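Local coordinates for nitric oxide dioxygenase (PDB 6WK3), which binds heme in a globin fold, probably with nitric oxide dioxygenase activity in nature, and in this engineered form serves as a carbene transferase, at residues 16-19 / 20-24; 47-50 / 51-54; 83-87 / 88-92; 114-117 / 118-121. The protein carries 1 engineered substitution. All coordinates share one frame; numbering follows the deposited sequence.

Interaction 1. Residues 16-19 / 20-24; sequences ASVP and ALQKH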
loop_
_atom_site.group_PDB
_atom_site.type_symbol
_atom_site.label_atom_id
_atom_site.label_comp_id
_atom_site.label_asym_id
_atom_site.label_seq_id
_atom_site.Cartn_x
_atom_site.Cartn_y
_atom_site.Cartn_z
ATOM N N ALA A 16 8.205 -19.051 -22.505
ATOM C CA ALA A 16 9.553 -19.383 -22.941
ATOM C C ALA A 16 10.581 -18.357 -22.485
ATOM O O ALA A 16 11.769 -18.687 -22.410
ATOM C CB ALA A 16 9.588 -19.528 -24.464
ATOM N N SER A 17 10.162 -17.131 -22.169
ATOM C CA SER A 17 11.106 -16.131 -21.689
ATOM C C SER A 17 11.424 -16.274 -20.209
ATOM O O SER A 17 12.269 -15.527 -19.709
ATOM C CB SER A 17 10.589 -14.714 -21.969
ATOM O OG SER A 17 9.222 -14.566 -21.635
ATOM N N VAL A 18 10.786 -17.206 -19.497
ATOM C CA VAL A 18 11.066 -17.362 -18.063
ATOM C C VAL A 18 12.552 -17.569 -17.796
ATOM O O VAL A 18 13.088 -16.923 -16.881
ATOM C CB VAL A 18 10.180 -18.461 -17.464
ATOM C CG1 VAL A 18 10.770 -18.991 -16.164
ATOM C CG2 VAL A 18 8.779 -17.930 -17.206
ATOM N N PRO A 19 13.284 -18.418 -18.538
ATOM C CA PRO A 19 14.736 -18.503 -18.295
ATOM C C PRO A 19 15.468 -17.171 -18.404
ATOM O O PRO A 19 16.377 -16.909 -17.605
ATOM C CB PRO A 19 15.199 -19.508 -19.357
ATOM C CG PRO A 19 14.025 -20.399 -19.535
ATOM C CD PRO A 19 12.827 -19.492 -19.449
ATOM N N ALA A 20 15.103 -16.319 -19.368
ATOM C CA ALA A 20 15.722 -14.998 -19.462
ATOM C C ALA A 20 15.320 -14.095 -18.302
ATOM O O ALA A 20 16.131 -13.289 -17.831
ATOM C CB ALA A 20 15.358 -14.333 -20.790
ATOM N N LEU A 21 14.075 -14.208 -17.835
ATOM C CA LEU A 21 13.628 -13.387 -16.716
ATOM C C LEU A 21 14.263 -13.830 -15.406
ATOM O O LEU A 21 14.540 -12.991 -14.541
ATOM C CB LEU A 21 12.105 -13.423 -16.609
ATOM C CG LEU A 21 11.331 -12.544 -17.595
ATOM C CD1 LEU A 21 9.840 -12.719 -17.399
ATOM C CD2 LEU A 21 11.711 -11.088 -17.443
ATOM N N GLN A 22 14.507 -15.131 -15.235
ATOM C CA GLN A 22 15.207 -15.588 -14.039
ATOM C C GLN A 22 16.582 -14.945 -13.918
ATOM O O GLN A 22 17.082 -14.752 -12.804
ATOM C CB GLN A 22 15.344 -17.110 -14.047
ATOM C CG GLN A 22 14.034 -17.848 -13.879
ATOM C CD GLN A 22 14.206 -19.357 -13.926
ATOM O OE1 GLN A 22 13.568 -20.092 -13.171
ATOM N NE2 GLN A 22 15.075 -19.824 -14.815
ATOM N N LYS A 23 17.199 -14.595 -15.044
ATOM C CA LYS A 23 18.519 -13.983 -15.036
ATOM C C LYS A 23 18.491 -12.470 -15.194
ATOM O O LYS A 23 19.424 -11.802 -14.742
ATOM C CB LYS A 23 19.385 -14.584 -16.150
ATOM C CG LYS A 23 19.949 -15.965 -15.837
ATOM C CD LYS A 23 20.911 -16.434 -16.927
ATOM C CE LYS A 23 21.539 -17.782 -16.590
ATOM N NZ LYS A 23 22.308 -17.750 -15.312
ATOM N N HIS A 24 17.448 -11.904 -15.809
ATOM C CA HIS A 24 17.489 -10.508 -16.234
ATOM C C HIS A 24 16.292 -9.675 -15.785
ATOM O O HIS A 24 16.179 -8.518 -16.203
ATOM C CB HIS A 24 17.598 -10.417 -17.764
ATOM C CG HIS A 24 18.784 -11.131 -18.338
ATOM N ND1 HIS A 24 20.061 -10.978 -17.841
ATOM C CD2 HIS A 24 18.887 -11.989 -19.381
ATOM C CE1 HIS A 24 20.896 -11.721 -18.545
ATOM N NE2 HIS A 24 20.209 -12.343 -19.486
#
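Val18 O accepts the shortest sound polar bond of the contact, from Gln22 N at 2.8 Å, with the donor almost straight out from the carbonyl (C=O...N 168°). One residue earlier, Ser17 O receives Leu21 N at 2.9 Å in much the same alignment. These two i to i+4 bonds build the opening turn of helix 18-39, where Pro19, lacking an N-H, costs no helical bond. The side chain of Gln22 leans back over the same turn: with CG opposite its own carbonyl carbon (chi1 -68°), CG comes within 3.3 Å of Val18 O. Further out the chain is extended and passes obliquely across the Val18 side chain, CD lying 4.1 Å from Val18 CG1, and NE2 ends 3.7 Å from Pro19 CA. Gln22 OE1 is hydrogen-bonded to Arg66 of helix 50-66, whose Ala65 and Arg66 also pack against Val18. At the start of the turn, Ser17 OG bonds to Val14 O and to the indole of Trp122. Apolar and polar ties therefore act together: the aliphatic part of Gln22 rests on valine, while its amide oxygen is engaged by an arginine, joining this helix start to helix 50-66.

Interaction 2. Residues 47-50 / 51-54; sequences FELP and ERVI. Engineered in segment 51-54: Val53 (natural residue Gln). With HEM (protoporphyrin IX containing Fe), chain E.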
loop_
_atom_site.group_PDB
_atom_site.type_symbol
_atom_site.label_atom_id
_atom_site.label_comp_id
_atom_site.label_asym_id
_atom_site.label_seq_id
_atom_site.Cartn_x
_atom_site.Cartn_y
_atom_site.Cartn_z
ATOM N N PHE A 47 6.826 7.465 -6.715
ATOM C CA PHE A 47 7.656 6.401 -6.147
ATOM C C PHE A 47 8.312 6.873 -4.852
ATOM O O PHE A 47 9.286 7.629 -4.877
ATOM C CB PHE A 47 8.701 5.951 -7.160
ATOM C CG PHE A 47 8.117 5.311 -8.380
ATOM C CD1 PHE A 47 7.705 6.082 -9.452
ATOM C CD2 PHE A 47 7.977 3.937 -8.454
ATOM C CE1 PHE A 47 7.168 5.492 -10.577
ATOM C CE2 PHE A 47 7.439 3.345 -9.572
ATOM C CZ PHE A 47 7.033 4.122 -10.635
ATOM N N GLU A 48 7.781 6.406 -3.717
ATOM C CA GLU A 48 8.416 6.663 -2.427
ATOM C C GLU A 48 9.747 5.929 -2.314
ATOM O O GLU A 48 10.767 6.521 -1.945
ATOM C CB GLU A 48 7.486 6.240 -1.286
ATOM C CG GLU A 48 6.430 7.267 -0.889
ATOM C CD GLU A 48 5.769 6.958 0.459
ATOM O OE1 GLU A 48 5.975 5.849 1.007
ATOM O OE2 GLU A 48 5.039 7.834 0.975
ATOM N N LEU A 49 9.752 4.629 -2.613
ATOM C CA LEU A 49 10.926 3.771 -2.473
ATOM C C LEU A 49 11.229 3.153 -3.834
ATOM O O LEU A 49 10.888 1.987 -4.092
ATOM C CB LEU A 49 10.703 2.701 -1.403
ATOM C CG LEU A 49 10.329 3.232 -0.014
ATOM C CD1 LEU A 49 10.084 2.094 0.955
ATOM C CD2 LEU A 49 11.407 4.170 0.520
ATOM N N PRO A 50 11.892 3.901 -4.725
ATOM C CA PRO A 50 12.060 3.406 -6.102
ATOM C C PRO A 50 12.934 2.169 -6.190
ATOM O O PRO A 50 12.682 1.298 -7.032
ATOM C CB PRO A 50 12.682 4.609 -6.825
ATOM C CG PRO A 50 13.417 5.350 -5.749
ATOM C CD PRO A 50 12.613 5.168 -4.492
ATOM N N GLU A 51 13.958 2.063 -5.343
ATOM C CA GLU A 51 14.798 0.870 -5.346
ATOM C C GLU A 51 14.005 -0.362 -4.926
ATOM O O GLU A 51 14.161 -1.444 -5.508
ATOM C CB GLU A 51 16.001 1.086 -4.427
ATOM C CG GLU A 51 16.653 -0.188 -3.925
ATOM C CD GLU A 51 17.378 -0.933 -5.024
ATOM O OE1 GLU A 51 17.812 -0.278 -5.997
ATOM O OE2 GLU A 51 17.509 -2.174 -4.915
ATOM N N ARG A 52 13.137 -0.213 -3.922
ATOM C CA ARG A 52 12.367 -1.348 -3.424
ATOM C C ARG A 52 11.329 -1.806 -4.445
ATOM O O ARG A 52 11.126 -3.009 -4.639
ATOM C CB ARG A 52 11.705 -0.968 -2.101
ATOM C CG ARG A 52 10.727 -1.986 -1.566
ATOM C CD ARG A 52 10.066 -1.501 -0.290
ATOM N NE ARG A 52 9.290 -2.571 0.321
ATOM C CZ ARG A 52 9.803 -3.495 1.125
ATOM N NH1 ARG A 52 11.096 -3.467 1.422
ATOM N NH2 ARG A 52 9.026 -4.446 1.632
ATOM N N VAL A 53 10.669 -0.857 -5.110
ATOM C CA VAL A 53 9.659 -1.189 -6.109
ATOM C C VAL A 53 10.288 -1.904 -7.296
ATOM O O VAL A 53 9.663 -2.773 -7.912
ATOM C CB VAL A 53 8.921 0.097 -6.536
ATOM C CG1 VAL A 53 7.997 -0.163 -7.705
ATOM C CG2 VAL A 53 8.151 0.672 -5.356
ATOM N N ILE A 54 11.539 -1.573 -7.621
ATOM C CA ILE A 54 12.202 -2.197 -8.761
ATOM C C ILE A 54 12.335 -3.701 -8.549
ATOM O O ILE A 54 12.117 -4.496 -9.474
ATOM C CB ILE A 54 13.566 -1.531 -9.007
ATOM C CG1 ILE A 54 13.396 -0.291 -9.889
ATOM C CG2 ILE A 54 14.547 -2.517 -9.632
ATOM C CD1 ILE A 54 14.571 0.660 -9.834
HETATM C CHA HEM E . 4.074 -0.753 -7.213
HETATM C CHB HEM E . 3.668 -4.010 -10.803
HETATM C CHC HEM E . 1.937 -0.441 -13.579
HETATM C CHD HEM E . 3.847 2.801 -10.503
HETATM C C1A HEM E . 4.057 -1.947 -7.906
HETATM C C2A HEM E . 4.325 -3.261 -7.363
HETATM C C3A HEM E . 4.219 -4.156 -8.348
HETATM C C4A HEM E . 3.873 -3.450 -9.561
HETATM C CMA HEM E . 4.428 -5.678 -8.221
HETATM C CAA HEM E . 4.672 -3.575 -5.896
HETATM C CBA HEM E . 3.371 -3.834 -5.145
HETATM C CGA HEM E . 3.681 -4.333 -3.758
HETATM O O1A HEM E . 3.702 -3.507 -2.814
HETATM O O2A HEM E . 3.908 -5.559 -3.593
HETATM C C1B HEM E . 3.104 -3.346 -11.872
HETATM C C2B HEM E . 2.645 -3.931 -13.116
HETATM C C3B HEM E . 2.176 -2.935 -13.891
HETATM C C4B HEM E . 2.312 -1.695 -13.150
HETATM C CMB HEM E . 2.737 -5.437 -13.436
HETATM C CAB HEM E . 1.549 -3.000 -15.305
HETATM C CBB HEM E . 1.016 -4.106 -15.826
HETATM C C1C HEM E . 2.326 0.758 -13.016
HETATM C C2C HEM E . 2.088 2.072 -13.565
HETATM C C3C HEM E . 2.622 2.977 -12.740
HETATM C C4C HEM E . 3.205 2.274 -11.607
HETATM C CMC HEM E . 1.358 2.371 -14.892
HETATM C CAC HEM E . 2.567 4.499 -12.997
HETATM C CBC HEM E . 3.509 5.306 -12.514
HETATM C C1D HEM E . 3.966 2.164 -9.281
HETATM C C2D HEM E . 4.162 2.755 -7.970
HETATM C C3D HEM E . 4.229 1.758 -7.069
HETATM C C4D HEM E . 4.070 0.509 -7.772
HETATM C CMD HEM E . 4.280 4.270 -7.691
HETATM C CAD HEM E . 4.435 1.846 -5.541
HETATM C CBD HEM E . 3.161 2.337 -4.866
HETATM C CGD HEM E . 3.169 1.997 -3.396
HETATM O O1D HEM E . 3.850 1.014 -2.997
HETATM O O2D HEM E . 2.470 2.708 -2.625
HETATM N NA HEM E . 3.786 -2.104 -9.250
HETATM N NB HEM E . 2.881 -1.987 -11.931
HETATM N NC HEM E . 3.008 0.925 -11.825
HETATM N ND HEM E . 3.918 0.798 -9.109
HETATM FE FE HEM E . 3.507 -0.582 -10.565
#
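Val53, an engineered valine in place of the natural glutamine, reaches from the start of helix 50-66 to both Phe47 and the heme. Its CB stands 3.7 Å from Leu49 O, the carbonyl that also accepts the Val53 amide, Val53 N to Leu49 O measuring 3.0 Å with an N-H...O angle of 163°. From CB the two methyls part. CG2 stays over the turn, 3.3 Å from Leu49 O, and looks on its other flank to the base of a heme propionate. CG1, anti to the backbone N (chi1 172°), lies 4.0 Å from heme C4D and CHA, and also meets the edge of the Phe47 ring at CE2. That ring offers a face to the heme methyl CMD, which sits 3.7 Å above its plane and over its centre, while Phe47 CZ approaches the meso carbon CHD of the heme to 3.5 Å. Tyr33 packs on the same ring edge-to-face. On the outer side, Leu49, at the N-cap, and Arg52 run side by side, Leu49 CD1 touching Arg52 CD at 3.8 Å; the guanidinium beyond forms a salt bridge with Glu48 of the second subunit. Glu51 belongs to a copper site together with His55. The chemistry divides accordingly: what Phe47 and Val53 present to the heme, on the side opposite His85, is carbon only, whereas charge is gathered outward, at the subunit boundary and the copper ion.

Interaction 3. Residues 83-87 / 88-92; sequences LSHAR and AGVQA. With HEM (protoporphyrin IX containing Fe), chain E.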
loop_
_atom_site.group_PDB
_atom_site.type_symbol
_atom_site.label_atom_id
_atom_site.label_comp_id
_atom_site.label_asym_id
_atom_site.label_seq_id
_atom_site.Cartn_x
_atom_site.Cartn_y
_atom_site.Cartn_z
ATOM N N LEU A 83 -3.798 -2.134 -4.604
ATOM C CA LEU A 83 -3.872 -1.243 -3.454
ATOM C C LEU A 83 -2.629 -0.376 -3.343
ATOM O O LEU A 83 -2.723 0.786 -2.932
ATOM C CB LEU A 83 -4.097 -2.059 -2.182
ATOM C CG LEU A 83 -5.375 -2.900 -2.246
ATOM C CD1 LEU A 83 -5.414 -3.941 -1.149
ATOM C CD2 LEU A 83 -6.604 -2.002 -2.179
ATOM N N SER A 84 -1.464 -0.911 -3.717
ATOM C CA SER A 84 -0.266 -0.085 -3.816
ATOM C C SER A 84 -0.459 1.036 -4.833
ATOM O O SER A 84 -0.172 2.203 -4.549
ATOM C CB SER A 84 0.938 -0.951 -4.182
ATOM O OG SER A 84 1.183 -1.930 -3.185
ATOM N N HIS A 85 -0.962 0.703 -6.022
ATOM C CA HIS A 85 -1.177 1.724 -7.045
ATOM C C HIS A 85 -2.153 2.786 -6.566
ATOM O O HIS A 85 -1.910 3.987 -6.728
ATOM C CB HIS A 85 -1.697 1.085 -8.327
ATOM C CG HIS A 85 -0.658 0.331 -9.080
ATOM N ND1 HIS A 85 -0.960 -0.489 -10.146
ATOM C CD2 HIS A 85 0.682 0.267 -8.919
ATOM C CE1 HIS A 85 0.154 -1.025 -10.610
ATOM N NE2 HIS A 85 1.164 -0.579 -9.885
ATOM N N ALA A 86 -3.279 2.359 -5.996
ATOM C CA ALA A 86 -4.271 3.315 -5.525
ATOM C C ALA A 86 -3.705 4.179 -4.408
ATOM O O ALA A 86 -4.019 5.370 -4.312
ATOM C CB ALA A 86 -5.529 2.579 -5.062
ATOM N N ARG A 87 -2.861 3.593 -3.553
ATOM C CA ARG A 87 -2.205 4.367 -2.504
ATOM C C ARG A 87 -1.359 5.490 -3.093
ATOM O O ARG A 87 -1.334 6.599 -2.555
ATOM C CB ARG A 87 -1.348 3.447 -1.634
ATOM C CG ARG A 87 -0.606 4.160 -0.515
ATOM C CD ARG A 87 0.022 3.168 0.455
ATOM N NE ARG A 87 1.003 2.306 -0.198
ATOM C CZ ARG A 87 1.587 1.260 0.381
ATOM N NH1 ARG A 87 1.288 0.939 1.634
ATOM N NH2 ARG A 87 2.470 0.534 -0.291
ATOM N N ALA A 88 -0.672 5.230 -4.205
ATOM C CA ALA A 88 0.230 6.213 -4.791
ATOM C C ALA A 88 -0.428 7.104 -5.838
ATOM O O ALA A 88 0.210 8.052 -6.304
ATOM C CB ALA A 88 1.441 5.517 -5.415
ATOM N N GLY A 89 -1.672 6.835 -6.218
ATOM C CA GLY A 89 -2.334 7.670 -7.200
ATOM C C GLY A 89 -2.044 7.310 -8.636
ATOM O O GLY A 89 -2.135 8.176 -9.513
ATOM N N VAL A 90 -1.693 6.050 -8.906
ATOM C CA VAL A 90 -1.464 5.623 -10.281
ATOM C C VAL A 90 -2.763 5.727 -11.065
ATOM O O VAL A 90 -3.846 5.393 -10.567
ATOM C CB VAL A 90 -0.896 4.195 -10.311
ATOM C CG1 VAL A 90 -0.884 3.650 -11.737
ATOM C CG2 VAL A 90 0.505 4.182 -9.710
ATOM N N GLN A 91 -2.659 6.210 -12.299
ATOM C CA GLN A 91 -3.809 6.563 -13.112
ATOM C C GLN A 91 -3.863 5.690 -14.356
ATOM O O GLN A 91 -2.859 5.117 -14.786
ATOM C CB GLN A 91 -3.771 8.046 -13.515
ATOM C CG GLN A 91 -3.967 9.011 -12.350
ATOM C CD GLN A 91 -5.267 8.759 -11.593
ATOM O OE1 GLN A 91 -6.277 8.355 -12.177
ATOM N NE2 GLN A 91 -5.243 8.992 -10.286
ATOM N N ALA A 92 -5.061 5.615 -14.939
ATOM C CA ALA A 92 -5.273 4.767 -16.106
ATOM C C ALA A 92 -4.358 5.160 -17.258
ATOM O O ALA A 92 -3.870 4.296 -17.997
ATOM C CB ALA A 92 -6.736 4.832 -16.539
HETATM C CHA HEM E . 4.074 -0.753 -7.213
HETATM C CHB HEM E . 3.668 -4.010 -10.803
HETATM C CHC HEM E . 1.937 -0.441 -13.579
HETATM C CHD HEM E . 3.847 2.801 -10.503
HETATM C C1A HEM E . 4.057 -1.947 -7.906
HETATM C C2A HEM E . 4.325 -3.261 -7.363
HETATM C C3A HEM E . 4.219 -4.156 -8.348
HETATM C C4A HEM E . 3.873 -3.450 -9.561
HETATM C CMA HEM E . 4.428 -5.678 -8.221
HETATM C CAA HEM E . 4.672 -3.575 -5.896
HETATM C CBA HEM E . 3.371 -3.834 -5.145
HETATM C CGA HEM E . 3.681 -4.333 -3.758
HETATM O O1A HEM E . 3.702 -3.507 -2.814
HETATM O O2A HEM E . 3.908 -5.559 -3.593
HETATM C C1B HEM E . 3.104 -3.346 -11.872
HETATM C C2B HEM E . 2.645 -3.931 -13.116
HETATM C C3B HEM E . 2.176 -2.935 -13.891
HETATM C C4B HEM E . 2.312 -1.695 -13.150
HETATM C CMB HEM E . 2.737 -5.437 -13.436
HETATM C CAB HEM E . 1.549 -3.000 -15.305
HETATM C CBB HEM E . 1.016 -4.106 -15.826
HETATM C C1C HEM E . 2.326 0.758 -13.016
HETATM C C2C HEM E . 2.088 2.072 -13.565
HETATM C C3C HEM E . 2.622 2.977 -12.740
HETATM C C4C HEM E . 3.205 2.274 -11.607
HETATM C CMC HEM E . 1.358 2.371 -14.892
HETATM C CAC HEM E . 2.567 4.499 -12.997
HETATM C CBC HEM E . 3.509 5.306 -12.514
HETATM C C1D HEM E . 3.966 2.164 -9.281
HETATM C C2D HEM E . 4.162 2.755 -7.970
HETATM C C3D HEM E . 4.229 1.758 -7.069
HETATM C C4D HEM E . 4.070 0.509 -7.772
HETATM C CMD HEM E . 4.280 4.270 -7.691
HETATM C CAD HEM E . 4.435 1.846 -5.541
HETATM C CBD HEM E . 3.161 2.337 -4.866
HETATM C CGD HEM E . 3.169 1.997 -3.396
HETATM O O1D HEM E . 3.850 1.014 -2.997
HETATM O O2D HEM E . 2.470 2.708 -2.625
HETATM N NA HEM E . 3.786 -2.104 -9.250
HETATM N NB HEM E . 2.881 -1.987 -11.931
HETATM N NC HEM E . 3.008 0.925 -11.825
HETATM N ND HEM E . 3.918 0.798 -9.109
HETATM FE FE HEM E . 3.507 -0.582 -10.565
#
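Val90 N and Gly89 N turn back onto His85 and Ala86 in a Schellman motif that ends helix 75-88, the globin helix carrying the proximal histidine. Of the backbone bonds between 83-87 and 88-92, Val90 N to His85 O is the straightest, 3.0 Å long with an N-H...O angle of 164°; Gly89 N to Ala86 O is weak, and Gly89, with positive phi, is the residue at which the helix breaks off. Coordination comes from His85 NE2, 2.4 Å from the heme iron, while ND1 on the other side of the ring is hydrogen-bonded to Glu137 and weakly to Tyr95, as in the proximal His-Glu-Tyr set of flavohemoglobins. Hydrogen bonds to the heme come from Arg87: bent at chi3 (61°), it brings its guanidinium edge to one propionate, with NE 2.9 Å from heme O2D and NH2 3.1 Å from heme O1D. With an alanine here, the propionate would probably lose the NE and NH2 grip and be freer to turn, though Arg80 also bonds this heme. NH1 reaches the heme of the second subunit. Apolar packing completes the group: His85 CB lies 3.8 Å from Val90 CB, and Val90 CG2 touches the heme meso carbon CHD at 3.7 Å.

Interaction 4. Residues 114-117 / 118-121; sequences ATET and LLQA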
loop_
_atom_site.group_PDB
_atom_site.type_symbol
_atom_site.label_atom_id
_atom_site.label_comp_id
_atom_site.label_asym_id
_atom_site.label_seq_id
_atom_site.Cartn_x
_atom_site.Cartn_y
_atom_site.Cartn_z
ATOM N N ALA A 114 15.143 -10.124 -28.361
ATOM C CA ALA A 114 13.911 -9.347 -28.240
ATOM C C ALA A 114 13.264 -9.155 -29.613
ATOM O O ALA A 114 13.046 -8.041 -30.089
ATOM C CB ALA A 114 14.195 -8.011 -27.563
ATOM N N THR A 115 12.954 -10.287 -30.249
ATOM C CA THR A 115 12.308 -10.287 -31.555
ATOM C C THR A 115 10.944 -9.611 -31.479
ATOM O O THR A 115 10.365 -9.438 -30.402
ATOM C CB THR A 115 12.145 -11.715 -32.077
ATOM O OG1 THR A 115 10.988 -12.308 -31.479
ATOM C CG2 THR A 115 13.356 -12.557 -31.729
ATOM N N GLU A 116 10.416 -9.238 -32.647
ATOM C CA GLU A 116 9.149 -8.514 -32.656
ATOM C C GLU A 116 7.981 -9.403 -32.237
ATOM O O GLU A 116 6.982 -8.897 -31.711
ATOM C CB GLU A 116 8.898 -7.896 -34.031
ATOM C CG GLU A 116 7.929 -6.712 -34.003
ATOM C CD GLU A 116 8.547 -5.444 -33.421
ATOM O OE1 GLU A 116 7.783 -4.550 -32.995
ATOM O OE2 GLU A 116 9.792 -5.340 -33.389
ATOM N N THR A 117 8.082 -10.721 -32.444
ATOM C CA THR A 117 7.038 -11.610 -31.938
ATOM C C THR A 117 7.071 -11.678 -30.417
ATOM O O THR A 117 6.021 -11.646 -29.767
ATOM C CB THR A 117 7.169 -13.015 -32.536
ATOM O OG1 THR A 117 8.551 -13.393 -32.598
ATOM C CG2 THR A 117 6.565 -13.066 -33.931
ATOM N N LEU A 118 8.270 -11.762 -29.831
ATOM C CA LEU A 118 8.373 -11.792 -28.376
ATOM C C LEU A 118 7.854 -10.501 -27.764
ATOM O O LEU A 118 7.202 -10.521 -26.715
ATOM C CB LEU A 118 9.819 -12.041 -27.948
ATOM C CG LEU A 118 9.975 -12.267 -26.443
ATOM C CD1 LEU A 118 9.025 -13.355 -25.978
ATOM C CD2 LEU A 118 11.409 -12.612 -26.062
ATOM N N LEU A 119 8.126 -9.366 -28.410
ATOM C CA LEU A 119 7.621 -8.094 -27.908
ATOM C C LEU A 119 6.104 -8.022 -28.019
ATOM O O LEU A 119 5.438 -7.457 -27.140
ATOM C CB LEU A 119 8.281 -6.937 -28.659
ATOM C CG LEU A 119 9.776 -6.771 -28.370
ATOM C CD1 LEU A 119 10.460 -5.947 -29.451
ATOM C CD2 LEU A 119 9.992 -6.158 -26.990
ATOM N N GLN A 120 5.533 -8.594 -29.082
ATOM C CA GLN A 120 4.080 -8.590 -29.222
ATOM C C GLN A 120 3.424 -9.486 -28.180
ATOM O O GLN A 120 2.346 -9.162 -27.667
ATOM C CB GLN A 120 3.683 -9.031 -30.629
ATOM C CG GLN A 120 2.180 -9.030 -30.875
ATOM C CD GLN A 120 1.551 -7.671 -30.620
ATOM O OE1 GLN A 120 2.171 -6.634 -30.857
ATOM N NE2 GLN A 120 0.313 -7.670 -30.135
ATOM N N ALA A 121 4.053 -10.619 -27.861
ATOM C CA ALA A 121 3.529 -11.473 -26.801
ATOM C C ALA A 121 3.520 -10.735 -25.468
ATOM O O ALA A 121 2.525 -10.769 -24.733
ATOM C CB ALA A 121 4.351 -12.761 -26.703
#
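Leu118 lays its CB against the N-cap residue Thr115, the two side chains crossing at about a right angle with Leu118 CB 3.7 Å from Thr115 OG1. That hydroxyl is turned inward over the helix start (chi1 81°) and shares a hydrogen bond of 2.9 Å with Thr117 OG1, in which either could be the donor. Leu119 makes the first i to i+4 bond, its N lying 3.0 Å from Thr115 O and in the carbonyl plane. Its side chain then folds back toward the helix start: CG stands 3.4 Å from Thr115 O, and CD1 reaches Ala114 O, also at 3.4 Å. The Glu116 side chain crosses that of Leu119 obliquely, its OE2 4.0 Å from Leu119 CD1. Replacing Leu119 with alanine would probably open a gap beside the Ala114 and Thr115 carbonyls, where CG and CD1 now lie. Gln120 donates its N to Glu116 O, a bond whose donor stands well above the carbonyl plane (35° out of it), while its amide group leads away from the turn. Ala121 finishes the sequence with a backbone bond from its N to Thr117 O at 2.9 Å. The turn begins helix 116-145 between two others: Leu119 packs on Arg103, Ile106 and Lys107 of helix 94-110, with Ala114 also on Ile106, whereas Leu118 and Ala121 rest on Leu13 of helix 8-16.

In the fold
Each contact is local, a short continuous piece of chain at a helix start or end, and the four follow one another in series without nesting or crossing. From the N terminus, interaction 1 starts helix 18-39 and ties it to helix 50-66. Interaction 2 then starts helix 50-66, and interaction 3 ends helix 75-88; their centres are about 14 Å apart, they meet the same heme from opposite faces, and both touch the second subunit. Interaction 4 starts helix 116-145, far from the heme but about 14 Å between centres from interaction 1. The contacts thus fall into two groups: 16-24 and 114-121 at one end of the globin, 47-54 and 83-92 at the heme.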